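Local coordinates for Rv3651-like N-terminal domain-containing protein (Mycobacterium tuberculosis, PDB 4Q6U) that is a triple sensor-domain protein of unknown function, with one GAF-like and two PAS-like domains, that probably senses a signal not yet identified, at residues B[20-25]-B[37-42]. Numbering follows the deposited sequence.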
loop_
_atom_site.group_PDB
_atom_site.type_symbol
_atom_site.label_atom_id
_atom_site.label_comp_id
_atom_site.label_asym_id
_atom_site.label_seq_id
_atom_site.Cartn_x
_atom_site.Cartn_y
_atom_site.Cartn_z
ATOM N N GLY B 20 -24.656 16.722 -3.852
ATOM C CA GLY B 20 -23.981 17.913 -3.369
ATOM C C GLY B 20 -24.745 19.180 -3.723
ATOM O O GLY B 20 -25.870 19.116 -4.216
ATOM N N ASP B 21 -24.138 20.335 -3.470
ATOM C CA ASP B 21 -24.774 21.610 -3.784
ATOM C C ASP B 21 -24.811 21.826 -5.293
ATOM O O ASP B 21 -25.775 22.371 -5.834
ATOM C CB ASP B 21 -24.043 22.764 -3.095
ATOM C CG ASP B 21 -24.133 22.688 -1.582
ATOM O OD1 ASP B 21 -25.257 22.523 -1.057
ATOM O OD2 ASP B 21 -23.077 22.785 -0.919
ATOM N N GLU B 22 -23.755 21.388 -5.968
ATOM C CA GLU B 22 -23.704 21.445 -7.418
ATOM C C GLU B 22 -23.492 20.049 -7.989
ATOM O O GLU B 22 -22.613 19.320 -7.530
ATOM C CB GLU B 22 -22.587 22.391 -7.882
ATOM C CG GLU B 22 -22.437 22.503 -9.394
ATOM C CD GLU B 22 -21.360 23.499 -9.803
ATOM O OE1 GLU B 22 -21.053 24.408 -9.005
ATOM O OE2 GLU B 22 -20.815 23.366 -10.919
ATOM N N PRO B 23 -24.308 19.673 -8.987
ATOM C CA PRO B 23 -24.151 18.419 -9.735
ATOM C C PRO B 23 -22.710 18.222 -10.207
ATOM O O PRO B 23 -22.101 19.153 -10.742
ATOM C CB PRO B 23 -25.091 18.603 -10.927
ATOM C CG PRO B 23 -26.134 19.552 -10.439
ATOM C CD PRO B 23 -25.437 20.480 -9.485
ATOM N N ALA B 24 -22.175 17.022 -10.014
ATOM C CA ALA B 24 -20.761 16.778 -10.267
ATOM C C ALA B 24 -20.532 15.465 -11.012
ATOM O O ALA B 24 -21.033 14.416 -10.612
ATOM C CB ALA B 24 -19.992 16.786 -8.959
ATOM N N VAL B 25 -19.764 15.535 -12.096
ATOM C CA VAL B 25 -19.506 14.375 -12.937
ATOM C C VAL B 25 -18.629 13.344 -12.211
ATOM O O VAL B 25 -17.652 13.699 -11.553
ATOM C CB VAL B 25 -18.832 14.796 -14.265
ATOM C CG1 VAL B 25 -18.595 13.586 -15.161
ATOM C CG2 VAL B 25 -19.689 15.851 -14.981
ATOM N N PRO B 37 -17.448 19.426 -10.613
ATOM C CA PRO B 37 -18.653 20.249 -10.768
ATOM C C PRO B 37 -18.950 20.510 -12.236
ATOM O O PRO B 37 -18.048 20.855 -13.006
ATOM C CB PRO B 37 -18.295 21.539 -10.026
ATOM C CG PRO B 37 -17.325 21.098 -8.987
ATOM C CD PRO B 37 -16.504 20.017 -9.648
ATOM N N ILE B 38 -20.208 20.317 -12.611
ATOM C CA ILE B 38 -20.615 20.348 -14.004
ATOM C C ILE B 38 -20.188 21.653 -14.688
ATOM O O ILE B 38 -19.938 21.668 -15.894
ATOM C CB ILE B 38 -22.151 20.145 -14.128
ATOM C CG1 ILE B 38 -22.539 19.713 -15.542
ATOM C CG2 ILE B 38 -22.916 21.379 -13.663
ATOM C CD1 ILE B 38 -22.237 18.263 -15.815
ATOM N N THR B 39 -20.061 22.731 -13.915
ATOM C CA THR B 39 -19.662 24.027 -14.476
ATOM C C THR B 39 -18.166 24.078 -14.757
ATOM O O THR B 39 -17.700 24.902 -15.542
ATOM C CB THR B 39 -20.018 25.202 -13.543
ATOM O OG1 THR B 39 -19.379 25.021 -12.273
ATOM C CG2 THR B 39 -21.526 25.306 -13.351
ATOM N N THR B 40 -17.418 23.207 -14.092
ATOM C CA THR B 40 -15.990 23.076 -14.331
ATOM C C THR B 40 -15.757 22.087 -15.467
ATOM O O THR B 40 -14.976 22.344 -16.386
ATOM C CB THR B 40 -15.242 22.611 -13.061
ATOM O OG1 THR B 40 -15.206 23.681 -12.108
ATOM C CG2 THR B 40 -13.817 22.191 -13.392
ATOM N N PHE B 41 -16.457 20.959 -15.402
ATOM C CA PHE B 41 -16.338 19.917 -16.412
ATOM C C PHE B 41 -16.796 20.439 -17.772
ATOM O O PHE B 41 -16.262 20.048 -18.808
ATOM C CB PHE B 41 -17.154 18.675 -16.004
ATOM C CG PHE B 41 -16.845 17.450 -16.822
ATOM C CD1 PHE B 41 -15.797 16.610 -16.470
ATOM C CD2 PHE B 41 -17.597 17.138 -17.943
ATOM C CE1 PHE B 41 -15.503 15.486 -17.226
ATOM C CE2 PHE B 41 -17.312 16.014 -18.702
ATOM C CZ PHE B 41 -16.262 15.187 -18.342
ATOM N N LEU B 42 -17.776 21.335 -17.760
ATOM C CA LEU B 42 -18.315 21.880 -19.002
ATOM C C LEU B 42 -18.126 23.397 -19.096
ATOM O O LEU B 42 -18.948 24.093 -19.700
ATOM C CB LEU B 42 -19.798 21.521 -19.138
ATOM C CG LEU B 42 -20.121 20.024 -19.208
ATOM C CD1 LEU B 42 -21.616 19.792 -19.281
ATOM C CD2 LEU B 42 -19.427 19.364 -20.388
#
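The Phe41 ring takes the two methyls of Val25 over one face: CG1 stands above the ring centre, while CG2 lies nearer the CG side, 3.7 Å from Phe41 CG. With Phe41 CG anti to the backbone N (chi1 -167°), the ring lies with that face against Val25, whose CG2 makes the CH-pi contact, 4.1 Å from the Phe41 ring centroid and 26° off the normal. Val25 CG2 also meets the tip of Ile38, 3.6 Å from Ile38 CD1. The polar half shows how a carboxylate can fasten the first turn of a helix. The Glu22 chain runs extended, and OE2 alone does the gripping: it accepts Thr39 OG1 at 2.6 Å through its syn lone pair and Thr39 N at 3.2 Å nearly along the C-O axis. Thr39 OG1 sits between backbone N and carbonyl carbon (chi1 58°), so it and Thr39 N both reach that oxygen. Two donors on one oxygen, at a helix N-terminus, would probably stabilise the charged form. Ile38 N donates to Pro23 O at 2.9 Å, in the carbonyl plane. Ala24 and Pro37 form an antiparallel non-hydrogen-bonded pair, and Pro37, as N-cap, ends edge strand 31-37 and starts helix 38-41. The short helix thus folds back over the sheet of the GAF-like N-terminal domain, Ile38 resting on Val16 and Phe41 on Leu14 of strand 14-17, with Thr39 touching Arg52 of helix 48-61.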